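Local coordinates for protein beta-1,4-galactanase (Thielavia heterothallica, PDB 1HJS) that hydrolyses (1->4)-beta-D-galactosidic linkages in type I arabinogalactans, at residues A[132-137]-A[176-181]; A[209-214]-A[241-246]; A[145-150]-A[188-193]; A[43-48]-A[77-82]. One frame throughout, in Å; residues are numbered along the deposited sequence.

Interaction 1. Residues A[132-137]-A[176-181]; sequences IGNEIR and MIHLDN
Ile-132, the last residue of strand 129-132, donates its N-H to Met-176 O on strand 174-179 at 2.9 Å, nearly along the C=O axis, and after a detour through 133-135 the chain returns so that Ile-136 N bonds His-178 O at 3.0 Å. A water bridges the detour, accepting from His-178 N and donating to Gly-133 O, 2.7 Å away. The His-178 side chain, its CG anti to the backbone N (chi1 172°), runs alongside that of Glu-135, and Glu-135 CG rests 3.4 Å from His-178 CE1. Glu-135 N lies over one face of the imidazole near its rim, while Asn-134 OD1 is at the ring edge; Asn-134 ND2 turns to Ala-87 O. Glu-135 OE2 and His-178 NE2 both bond Ser-212 OG, which therefore fixes the carboxylate and the ring together. On the apolar side, Ile-136 CG1 packs 4.0 Å from Leu-179 CD1, and its CD1 meets Ile-177 CG2 at 4.1 Å. Farther along, the Arg-137 chain bends at chi3 (85°) and carries NH1 to within 2.9 Å of Asp-180 OD2, a salt bridge whose hydrogen bond is weak. An alanine at Arg-137 would remove the guanidinium and probably leave the buried Asp-180 carboxylate without this counter-charge, loosening the link between the two loops. Asn-134 followed by the proton donor Glu-135, just beyond the fourth barrel strand, is the characteristic acid/base site of clan GH-A (beta/alpha)8 glycosidases.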
# COMPACT_ATOMS: atom_id res chain seq x y z
N ILE A 132 -4.21 0.88 8.81
CA ILE A 132 -4.47 2.04 9.64
C ILE A 132 -3.22 2.92 9.59
O ILE A 132 -2.38 2.91 10.49
CB ILE A 132 -4.82 1.63 11.10
CG1 ILE A 132 -3.81 0.61 11.62
CG2 ILE A 132 -6.22 1.04 11.13
CD1 ILE A 132 -4.10 0.13 13.04
N GLY A 133 -3.11 3.67 8.49
CA GLY A 133 -1.98 4.54 8.27
C GLY A 133 -1.15 4.08 7.08
O GLY A 133 -1.22 2.91 6.68
N ASN A 134 -0.37 4.98 6.51
CA ASN A 134 0.49 4.65 5.38
C ASN A 134 1.92 5.01 5.76
O ASN A 134 2.21 6.17 6.07
CB ASN A 134 0.08 5.46 4.14
CG ASN A 134 0.88 5.07 2.90
OD1 ASN A 134 0.60 4.06 2.26
ND2 ASN A 134 1.89 5.86 2.58
N GLU A 135 2.80 4.01 5.75
CA GLU A 135 4.21 4.19 6.11
C GLU A 135 4.36 5.02 7.38
O GLU A 135 5.02 6.07 7.37
CB GLU A 135 4.98 4.85 4.95
CG GLU A 135 4.92 4.06 3.65
CD GLU A 135 5.90 4.57 2.61
OE1 GLU A 135 6.28 5.75 2.68
OE2 GLU A 135 6.28 3.79 1.71
N ILE A 136 3.77 4.55 8.47
CA ILE A 136 3.82 5.28 9.73
C ILE A 136 5.07 5.00 10.56
O ILE A 136 5.01 4.95 11.79
CB ILE A 136 2.55 4.99 10.57
CG1 ILE A 136 2.39 3.49 10.81
CG2 ILE A 136 1.33 5.54 9.85
CD1 ILE A 136 1.23 3.14 11.74
N ARG A 137 6.19 4.83 9.87
CA ARG A 137 7.48 4.55 10.51
C ARG A 137 7.94 5.68 11.44
O ARG A 137 8.71 5.46 12.37
CB ARG A 137 8.53 4.31 9.44
CG ARG A 137 9.88 3.87 9.97
CD ARG A 137 10.95 4.30 8.98
NE ARG A 137 11.38 5.66 9.23
CZ ARG A 137 11.95 6.45 8.32
NH1 ARG A 137 12.16 6.02 7.08
NH2 ARG A 137 12.35 7.66 8.67
N MET A 176 -4.14 -3.96 8.95
CA MET A 176 -2.71 -3.88 8.69
C MET A 176 -2.01 -2.61 9.16
O MET A 176 -2.59 -1.53 9.13
CB MET A 176 -2.46 -4.03 7.19
CG MET A 176 -1.03 -3.73 6.75
SD MET A 176 -0.90 -3.63 4.95
CE MET A 176 -0.97 -5.36 4.53
N ILE A 177 -0.77 -2.78 9.61
CA ILE A 177 0.07 -1.66 10.02
C ILE A 177 1.14 -1.69 8.94
O ILE A 177 1.73 -2.73 8.65
CB ILE A 177 0.70 -1.87 11.41
CG1 ILE A 177 -0.38 -1.66 12.48
CG2 ILE A 177 1.85 -0.90 11.62
CD1 ILE A 177 0.09 -1.92 13.91
N HIS A 178 1.38 -0.53 8.33
CA HIS A 178 2.31 -0.40 7.22
C HIS A 178 3.49 0.54 7.47
O HIS A 178 3.30 1.72 7.74
CB HIS A 178 1.51 0.08 5.99
CG HIS A 178 2.36 0.44 4.81
ND1 HIS A 178 1.92 1.30 3.83
CD2 HIS A 178 3.60 0.05 4.44
CE1 HIS A 178 2.86 1.43 2.90
NE2 HIS A 178 3.89 0.68 3.25
N LEU A 179 4.70 -0.01 7.38
CA LEU A 179 5.94 0.74 7.55
C LEU A 179 6.73 0.70 6.24
O LEU A 179 6.57 -0.22 5.43
CB LEU A 179 6.79 0.10 8.66
CG LEU A 179 6.56 0.53 10.12
CD1 LEU A 179 5.09 0.62 10.44
CD2 LEU A 179 7.29 -0.44 11.04
N ASP A 180 7.58 1.70 6.02
CA ASP A 180 8.39 1.73 4.81
C ASP A 180 9.66 0.89 5.02
O ASP A 180 9.81 0.23 6.05
CB ASP A 180 8.78 3.18 4.49
CG ASP A 180 9.76 3.75 5.49
OD1 ASP A 180 9.63 3.46 6.70
OD2 ASP A 180 10.67 4.51 5.07
N ASN A 181 10.55 0.91 4.03
CA ASN A 181 11.81 0.17 4.08
C ASN A 181 11.73 -1.23 4.69
O ASN A 181 12.35 -1.51 5.72
CB ASN A 181 12.86 1.00 4.83
CG ASN A 181 13.14 2.34 4.17
OD1 ASN A 181 12.97 2.50 2.96
ND2 ASN A 181 13.59 3.32 4.96
O HOH W 1 -0.44 1.48 8.88

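Interaction 2. Residues A[209-214]-A[241-246]; sequences MGVSFY and IAVVET
Parallel strand pairing joins 209-214 to 241-246, the sixth and seventh strands of the (beta/alpha)8 barrel, and continues to their C-terminal ends, where the nucleophile Glu-245 sits. Backbone bonds alternate from Ala-242 N to Met-209 O, Val-211 N to Ala-242 O and Val-244 N to Val-211 O. Beyond these 241-246 takes up one residue more than 209-214, so that Phe-213 N reaches Glu-245 O, at 2.9 Å. Gly-210 makes room for Val-244: its CA is 4.0 Å from Val-244 CG1, and a side chain would collide with that methyl. Thr-246, with OG1 anti to its backbone N (chi1 -166°), extends the pairing by donating to Phe-213 O at 2.7 Å.

Tyr-214 reaches across to the catalytic carboxylate. Its OH donates to Glu-245 OE1 over 2.6 Å, to the anti lone pair of that oxygen, and OE1 lies in the plane of the phenol although the carboxylate is turned 69° from the ring. Arg-45 forms a salt bridge with the other oxygen, OE2, so both oxygens are engaged, which would be expected to favour the charged form. A phenylalanine for Tyr-214 would lose the hydroxyl and would probably leave the Glu-245 carboxylate less firmly oriented. On the opposite face of the sheet, Val-243 CG1 touches Phe-213 CB at 3.9 Å and Val-243 CG2 lies 4.1 Å from Val-211 CG2. That outer layer is covered by helix 223-237, which meets Met-209 and Phe-213, and by helix 270-285, which meets Phe-213 and Val-243, while Val-244 packs on Met-176 and His-178 of strand 174-179.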
# COMPACT_ATOMS: atom_id res chain seq x y z
N MET A 209 1.27 -7.13 8.76
CA MET A 209 2.37 -6.18 8.76
C MET A 209 2.73 -5.99 7.30
O MET A 209 3.11 -6.95 6.61
CB MET A 209 3.58 -6.73 9.51
CG MET A 209 3.34 -6.92 11.00
SD MET A 209 4.83 -7.45 11.86
CE MET A 209 4.38 -7.01 13.54
N GLY A 210 2.59 -4.77 6.81
CA GLY A 210 2.92 -4.50 5.43
C GLY A 210 4.18 -3.66 5.35
O GLY A 210 4.47 -2.89 6.26
N VAL A 211 4.94 -3.82 4.28
CA VAL A 211 6.16 -3.05 4.11
C VAL A 211 6.28 -2.57 2.67
O VAL A 211 5.79 -3.21 1.74
CB VAL A 211 7.42 -3.89 4.41
CG1 VAL A 211 7.38 -4.41 5.83
CG2 VAL A 211 7.54 -5.04 3.41
N SER A 212 6.91 -1.41 2.50
CA SER A 212 7.16 -0.88 1.17
C SER A 212 8.54 -1.44 0.83
O SER A 212 9.38 -1.61 1.72
CB SER A 212 7.21 0.65 1.18
OG SER A 212 5.98 1.22 1.56
N PHE A 213 8.78 -1.73 -0.44
CA PHE A 213 10.07 -2.24 -0.87
C PHE A 213 10.36 -1.71 -2.27
O PHE A 213 9.79 -2.19 -3.25
CB PHE A 213 10.10 -3.77 -0.88
CG PHE A 213 11.43 -4.34 -1.29
CD1 PHE A 213 12.54 -4.20 -0.47
CD2 PHE A 213 11.57 -4.99 -2.52
CE1 PHE A 213 13.79 -4.70 -0.86
CE2 PHE A 213 12.81 -5.49 -2.92
CZ PHE A 213 13.92 -5.35 -2.09
N TYR A 214 11.25 -0.72 -2.33
CA TYR A 214 11.64 -0.09 -3.59
C TYR A 214 13.15 -0.28 -3.79
O TYR A 214 13.92 -0.26 -2.82
CB TYR A 214 11.30 1.40 -3.56
CG TYR A 214 9.82 1.69 -3.65
CD1 TYR A 214 9.14 1.55 -4.86
CD2 TYR A 214 9.10 2.13 -2.54
CE1 TYR A 214 7.78 1.84 -4.96
CE2 TYR A 214 7.74 2.42 -2.63
CZ TYR A 214 7.09 2.28 -3.84
OH TYR A 214 5.75 2.59 -3.95
N ILE A 241 2.25 -11.32 6.44
CA ILE A 241 3.15 -10.31 5.90
C ILE A 241 2.95 -10.04 4.41
O ILE A 241 2.65 -10.95 3.64
CB ILE A 241 4.60 -10.73 6.16
CG1 ILE A 241 4.88 -10.68 7.67
CG2 ILE A 241 5.57 -9.85 5.38
CD1 ILE A 241 6.13 -11.41 8.08
N ALA A 242 3.14 -8.78 4.02
CA ALA A 242 2.99 -8.42 2.62
C ALA A 242 3.82 -7.21 2.22
O ALA A 242 4.05 -6.29 3.02
CB ALA A 242 1.52 -8.15 2.29
N VAL A 243 4.28 -7.22 0.97
CA VAL A 243 5.01 -6.09 0.42
C VAL A 243 3.84 -5.36 -0.23
O VAL A 243 3.27 -5.84 -1.21
CB VAL A 243 6.02 -6.53 -0.66
CG1 VAL A 243 6.54 -5.31 -1.41
CG2 VAL A 243 7.18 -7.28 0.01
N VAL A 244 3.46 -4.22 0.33
CA VAL A 244 2.31 -3.48 -0.16
C VAL A 244 2.61 -2.37 -1.17
O VAL A 244 1.69 -1.74 -1.68
CB VAL A 244 1.50 -2.91 1.03
CG1 VAL A 244 1.09 -4.05 1.94
CG2 VAL A 244 2.34 -1.91 1.81
N GLU A 245 3.89 -2.15 -1.44
CA GLU A 245 4.31 -1.15 -2.42
C GLU A 245 5.66 -1.56 -2.99
O GLU A 245 6.57 -1.89 -2.24
CB GLU A 245 4.45 0.24 -1.79
CG GLU A 245 3.14 1.02 -1.68
CD GLU A 245 3.36 2.48 -1.30
OE1 GLU A 245 4.39 3.06 -1.73
OE2 GLU A 245 2.51 3.04 -0.58
N THR A 246 5.77 -1.57 -4.31
CA THR A 246 7.03 -1.90 -4.98
C THR A 246 6.95 -1.44 -6.43
O THR A 246 5.85 -1.28 -6.99
CB THR A 246 7.36 -3.41 -4.90
OG1 THR A 246 8.73 -3.63 -5.27
CG2 THR A 246 6.45 -4.21 -5.84

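Interaction 3. Residues A[145-150]-A[188-193]; sequences GRTENW and QNWWYT
An aromatic cluster of Trp-150, Trp-190 and Trp-191 fastens the start of helix 150-165 to helix 185-196, two helices of the outer layer of the (beta/alpha)8 barrel. Trp-150 supplies an edge to both partners. Its CG is anti to the carbonyl carbon (chi1 -58°), so the indole leaves the first turn of its helix and presents the CZ2, CH2 and CZ3 rim to 188-193. Trp-190 and Trp-191 both place CG anti to the backbone N, yet as consecutive helical residues they diverge and receive that rim on separate faces. The stack on Trp-190 is T-shaped, with the planes at 77° and the centroid of the six-membered ring of Trp-150 4.9 Å from that of Trp-190. The second edge-to-face pair is looser: the same ring of Trp-150 points at the five-membered ring of Trp-191 at 84°, and CZ3 of Trp-150 is 3.9 Å from CD1 of Trp-191.

The turn before the helix, with a cis peptide bond between Thr-147 and Glu-148, brings two more side chains in. Thr-147 lies near both tryptophans, its CB 4.3 Å from Trp-190 CH2 and its CG2 4.3 Å from Trp-191 NE1. Glu-148 runs extended beyond CG, and that carbon meets the edge of Trp-190. The closest approach is in the Trp-150/Trp-190 pair, where Trp-150 CZ2 stands 3.3 Å above the Trp-190 plane, toward its rim.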
# COMPACT_ATOMS: atom_id res chain seq x y z
N GLY A 145 1.13 12.12 17.13
CA GLY A 145 1.57 10.74 16.96
C GLY A 145 2.95 10.62 16.35
O GLY A 145 3.28 9.60 15.74
N ARG A 146 3.77 11.65 16.52
CA ARG A 146 5.13 11.66 16.00
C ARG A 146 6.07 10.84 16.88
O ARG A 146 6.00 10.92 18.10
CB ARG A 146 5.65 13.10 15.94
CG ARG A 146 7.11 13.26 15.48
CD ARG A 146 7.25 12.96 14.00
NE ARG A 146 8.50 13.48 13.43
CZ ARG A 146 9.68 12.87 13.49
NH1 ARG A 146 9.80 11.69 14.10
NH2 ARG A 146 10.74 13.43 12.93
N THR A 147 6.93 10.03 16.27
CA THR A 147 7.89 9.25 17.05
C THR A 147 8.82 10.31 17.67
O THR A 147 9.12 11.31 17.02
CB THR A 147 8.70 8.28 16.16
OG1 THR A 147 9.20 8.96 15.01
CG2 THR A 147 7.84 7.11 15.71
N GLU A 148 9.31 10.08 18.89
CA GLU A 148 9.05 8.87 19.67
C GLU A 148 7.93 8.93 20.71
O GLU A 148 8.09 8.45 21.84
CB GLU A 148 10.36 8.45 20.35
CG GLU A 148 11.52 8.31 19.36
CD GLU A 148 12.87 8.61 19.99
OE1 GLU A 148 13.28 7.89 20.92
OE2 GLU A 148 13.52 9.59 19.55
N ASN A 149 6.79 9.51 20.34
CA ASN A 149 5.62 9.58 21.21
C ASN A 149 4.95 8.19 21.13
O ASN A 149 3.82 8.08 20.66
CB ASN A 149 4.63 10.64 20.71
CG ASN A 149 4.79 11.99 21.40
OD1 ASN A 149 4.44 13.04 20.83
ND2 ASN A 149 5.28 11.97 22.62
N TRP A 150 5.66 7.16 21.57
CA TRP A 150 5.16 5.78 21.51
C TRP A 150 3.80 5.58 22.18
O TRP A 150 2.94 4.89 21.65
CB TRP A 150 6.17 4.81 22.12
CG TRP A 150 7.52 4.85 21.46
CD1 TRP A 150 8.71 5.16 22.04
CD2 TRP A 150 7.80 4.57 20.08
NE1 TRP A 150 9.73 5.08 21.12
CE2 TRP A 150 9.20 4.72 19.91
CE3 TRP A 150 7.02 4.20 18.98
CZ2 TRP A 150 9.83 4.51 18.68
CZ3 TRP A 150 7.64 4.00 17.75
CH2 TRP A 150 9.04 4.15 17.61
N GLN A 188 12.22 -1.86 11.56
CA GLN A 188 10.96 -2.58 11.76
C GLN A 188 10.89 -3.02 13.23
O GLN A 188 9.89 -2.82 13.91
CB GLN A 188 10.88 -3.83 10.87
CG GLN A 188 10.90 -3.58 9.36
CD GLN A 188 9.66 -2.86 8.85
OE1 GLN A 188 8.54 -3.16 9.26
NE2 GLN A 188 9.86 -1.92 7.93
N ASN A 189 11.98 -3.61 13.71
CA ASN A 189 12.06 -4.10 15.08
C ASN A 189 11.94 -2.97 16.09
O ASN A 189 11.21 -3.08 17.08
CB ASN A 189 13.37 -4.87 15.28
CG ASN A 189 13.44 -5.53 16.64
OD1 ASN A 189 12.48 -6.16 17.09
ND2 ASN A 189 14.58 -5.41 17.30
N TRP A 190 12.66 -1.89 15.84
CA TRP A 190 12.64 -0.73 16.72
C TRP A 190 11.21 -0.19 16.87
O TRP A 190 10.75 0.09 17.98
CB TRP A 190 13.55 0.35 16.14
CG TRP A 190 13.42 1.72 16.74
CD1 TRP A 190 13.90 2.15 17.95
CD2 TRP A 190 12.79 2.86 16.13
NE1 TRP A 190 13.61 3.48 18.12
CE2 TRP A 190 12.93 3.94 17.03
CE3 TRP A 190 12.11 3.06 14.92
CZ2 TRP A 190 12.42 5.22 16.75
CZ3 TRP A 190 11.61 4.33 14.64
CH2 TRP A 190 11.77 5.39 15.55
N TRP A 191 10.51 -0.06 15.75
CA TRP A 191 9.16 0.47 15.75
C TRP A 191 8.15 -0.42 16.48
O TRP A 191 7.51 0.02 17.43
CB TRP A 191 8.68 0.69 14.30
CG TRP A 191 7.50 1.61 14.20
CD1 TRP A 191 7.53 2.97 14.02
CD2 TRP A 191 6.12 1.25 14.27
NE1 TRP A 191 6.25 3.47 13.96
CE2 TRP A 191 5.36 2.43 14.12
CE3 TRP A 191 5.44 0.03 14.44
CZ2 TRP A 191 3.96 2.44 14.13
CZ3 TRP A 191 4.04 0.04 14.46
CH2 TRP A 191 3.32 1.24 14.31
N TYR A 192 8.00 -1.66 16.02
CA TYR A 192 7.04 -2.58 16.64
C TYR A 192 7.33 -2.83 18.12
O TYR A 192 6.40 -2.89 18.93
CB TYR A 192 7.00 -3.90 15.88
CG TYR A 192 6.22 -3.81 14.58
CD1 TYR A 192 4.84 -3.57 14.58
CD2 TYR A 192 6.87 -3.93 13.34
CE1 TYR A 192 4.13 -3.45 13.38
CE2 TYR A 192 6.16 -3.81 12.14
CZ TYR A 192 4.80 -3.57 12.17
OH TYR A 192 4.10 -3.44 10.99
N THR A 193 8.60 -2.98 18.48
CA THR A 193 8.95 -3.22 19.87
C THR A 193 8.48 -2.08 20.77
O THR A 193 7.84 -2.31 21.81
CB THR A 193 10.46 -3.41 20.04
OG1 THR A 193 10.88 -4.58 19.32
CG2 THR A 193 10.82 -3.58 21.52

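Interaction 4. Residues A[43-48]-A[77-82]; sequences TVRQRV and YIDFHY
Backbone hydrogen bonds join strand 43-48 to 77-82 in parallel: Tyr-77 N to Val-44 O, Gln-46 N to Tyr-77 O, Asp-79 N to Gln-46 O and Val-48 N to Asp-79 O, all 2.8 to 2.9 Å. His-81 N continues the series to Val-48 O at 3.1 Å.

Polar side chains gather on the face that carries Arg-45. Its chain, extended as far as NE, passes over the Tyr-77 ring with CG 3.6 Å from the centroid, a CH-pi contact, and NE bonds Tyr-77 OH at 3.2 Å, straight (174°) and in the guanidinium plane. Asp-79 OD2 sits over a face of that guanidinium, 3.1 Å from Arg-45 NH2, so the salt bridge is one of charge alone; a weak bond from His-81 NE2 also reaches OD2, while His-81 ND1 bonds Ala-87 N. A water links Arg-45 NH2 with Tyr-77 OH.

Apolar contacts occupy the other face, where Val-48 CG2 meets Ile-78 CG2 at 3.6 Å and Val-48 CB lies 3.9 Å from Phe-80 CD1.

A further Arg-45 salt bridge, to Asp-8, places this in the charged interior of the (beta/alpha)8 barrel, at its second and third strands, connected by a beta-alpha-beta crossover through helix 59-71.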
# COMPACT_ATOMS: atom_id res chain seq x y z
N THR A 43 -6.59 -8.31 -6.31
CA THR A 43 -6.82 -7.30 -5.28
C THR A 43 -6.25 -5.96 -5.69
O THR A 43 -5.15 -5.89 -6.25
CB THR A 43 -6.14 -7.70 -3.94
OG1 THR A 43 -6.44 -9.07 -3.63
CG2 THR A 43 -6.63 -6.80 -2.80
N VAL A 44 -6.99 -4.89 -5.42
CA VAL A 44 -6.51 -3.56 -5.73
C VAL A 44 -6.41 -2.75 -4.45
O VAL A 44 -7.28 -2.83 -3.57
CB VAL A 44 -7.41 -2.81 -6.75
CG1 VAL A 44 -7.29 -3.47 -8.12
CG2 VAL A 44 -8.86 -2.80 -6.27
N ARG A 45 -5.33 -1.99 -4.34
CA ARG A 45 -5.07 -1.14 -3.19
C ARG A 45 -5.49 0.28 -3.56
O ARG A 45 -5.29 0.72 -4.70
CB ARG A 45 -3.57 -1.19 -2.87
CG ARG A 45 -3.11 -0.40 -1.65
CD ARG A 45 -1.61 -0.66 -1.50
NE ARG A 45 -0.97 -0.05 -0.34
CZ ARG A 45 -0.23 1.06 -0.38
NH1 ARG A 45 -0.06 1.70 -1.53
NH2 ARG A 45 0.40 1.48 0.71
N GLN A 46 -6.07 1.00 -2.61
CA GLN A 46 -6.53 2.37 -2.84
C GLN A 46 -6.22 3.28 -1.65
O GLN A 46 -6.52 2.94 -0.50
CB GLN A 46 -8.05 2.36 -3.09
CG GLN A 46 -8.48 1.43 -4.22
CD GLN A 46 -9.99 1.40 -4.41
OE1 GLN A 46 -10.49 0.63 -5.23
NE2 GLN A 46 -10.71 2.22 -3.66
N ARG A 47 -5.62 4.43 -1.93
CA ARG A 47 -5.30 5.37 -0.86
C ARG A 47 -6.52 6.22 -0.55
O ARG A 47 -7.21 6.70 -1.45
CB ARG A 47 -4.12 6.27 -1.24
CG ARG A 47 -4.24 6.96 -2.59
CD ARG A 47 -3.07 7.91 -2.84
NE ARG A 47 -3.02 8.36 -4.23
CZ ARG A 47 -2.50 7.66 -5.24
NH1 ARG A 47 -1.96 6.47 -5.01
NH2 ARG A 47 -2.54 8.14 -6.47
N VAL A 48 -6.78 6.41 0.74
CA VAL A 48 -7.92 7.22 1.17
C VAL A 48 -7.44 8.43 1.96
O VAL A 48 -6.72 8.29 2.95
CB VAL A 48 -8.87 6.40 2.08
CG1 VAL A 48 -10.03 7.28 2.53
CG2 VAL A 48 -9.38 5.18 1.33
N TYR A 77 -8.29 -3.29 -0.98
CA TYR A 77 -7.39 -3.02 0.13
C TYR A 77 -7.43 -1.51 0.33
O TYR A 77 -6.94 -0.75 -0.50
CB TYR A 77 -5.98 -3.53 -0.25
CG TYR A 77 -4.77 -3.07 0.54
CD1 TYR A 77 -4.85 -2.12 1.56
CD2 TYR A 77 -3.50 -3.54 0.19
CE1 TYR A 77 -3.69 -1.65 2.22
CE2 TYR A 77 -2.35 -3.08 0.83
CZ TYR A 77 -2.45 -2.14 1.83
OH TYR A 77 -1.29 -1.64 2.39
N ILE A 78 -8.05 -1.08 1.42
CA ILE A 78 -8.17 0.34 1.73
C ILE A 78 -6.97 0.80 2.55
O ILE A 78 -6.67 0.25 3.61
CB ILE A 78 -9.46 0.63 2.53
CG1 ILE A 78 -10.68 0.44 1.63
CG2 ILE A 78 -9.42 2.04 3.11
CD1 ILE A 78 -10.78 1.45 0.49
N ASP A 79 -6.29 1.83 2.06
CA ASP A 79 -5.12 2.38 2.73
C ASP A 79 -5.42 3.77 3.27
O ASP A 79 -5.37 4.75 2.54
CB ASP A 79 -3.94 2.43 1.74
CG ASP A 79 -2.72 3.14 2.30
OD1 ASP A 79 -2.63 3.35 3.53
OD2 ASP A 79 -1.83 3.48 1.49
N PHE A 80 -5.78 3.84 4.55
CA PHE A 80 -6.08 5.12 5.18
C PHE A 80 -4.78 5.87 5.45
O PHE A 80 -3.92 5.37 6.18
CB PHE A 80 -6.78 4.93 6.54
CG PHE A 80 -8.22 4.53 6.43
CD1 PHE A 80 -9.15 5.37 5.81
CD2 PHE A 80 -8.66 3.33 6.99
CE1 PHE A 80 -10.50 5.02 5.75
CE2 PHE A 80 -10.02 2.97 6.93
CZ PHE A 80 -10.93 3.82 6.32
N HIS A 81 -4.63 7.06 4.87
CA HIS A 81 -3.44 7.86 5.11
C HIS A 81 -3.65 8.74 6.34
O HIS A 81 -2.70 9.30 6.88
CB HIS A 81 -3.12 8.75 3.90
CG HIS A 81 -2.41 8.04 2.79
ND1 HIS A 81 -1.41 8.63 2.05
CD2 HIS A 81 -2.55 6.79 2.30
CE1 HIS A 81 -0.96 7.77 1.14
NE2 HIS A 81 -1.64 6.64 1.27
N TYR A 82 -4.91 8.86 6.78
CA TYR A 82 -5.24 9.69 7.92
C TYR A 82 -4.59 11.06 7.78
O TYR A 82 -3.91 11.55 8.69
CB TYR A 82 -4.80 9.03 9.23
CG TYR A 82 -5.56 7.75 9.56
CD1 TYR A 82 -6.95 7.69 9.44
CD2 TYR A 82 -4.89 6.61 10.02
CE1 TYR A 82 -7.65 6.53 9.78
CE2 TYR A 82 -5.58 5.45 10.36
CZ TYR A 82 -6.97 5.42 10.24
OH TYR A 82 -7.67 4.29 10.60
O HOH W 2 -0.87 0.73 3.41
O HOH W 3 -7.57 8.62 5.58

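From the N terminus, interaction 4 comes first and is complete by residue 82, closing the excursion through helix 59-71 between the second and third strands. Interaction 1 opens at 132 and interaction 3 at 145, before interaction 1 closes at 181; interaction 3 closes at 193, so the two cross, tying the fourth and fifth strands and the helices that follow them together. Interaction 2 then opens at 209 and closes the loop through helix 223-237 at 246. None nests within another. Interactions 1, 2 and 4 converge inside the barrel, where Ser-212 and Arg-45 connect them, whereas interaction 3 lies on the outer helical layer, its nearest atoms about 10 Å from interaction 4.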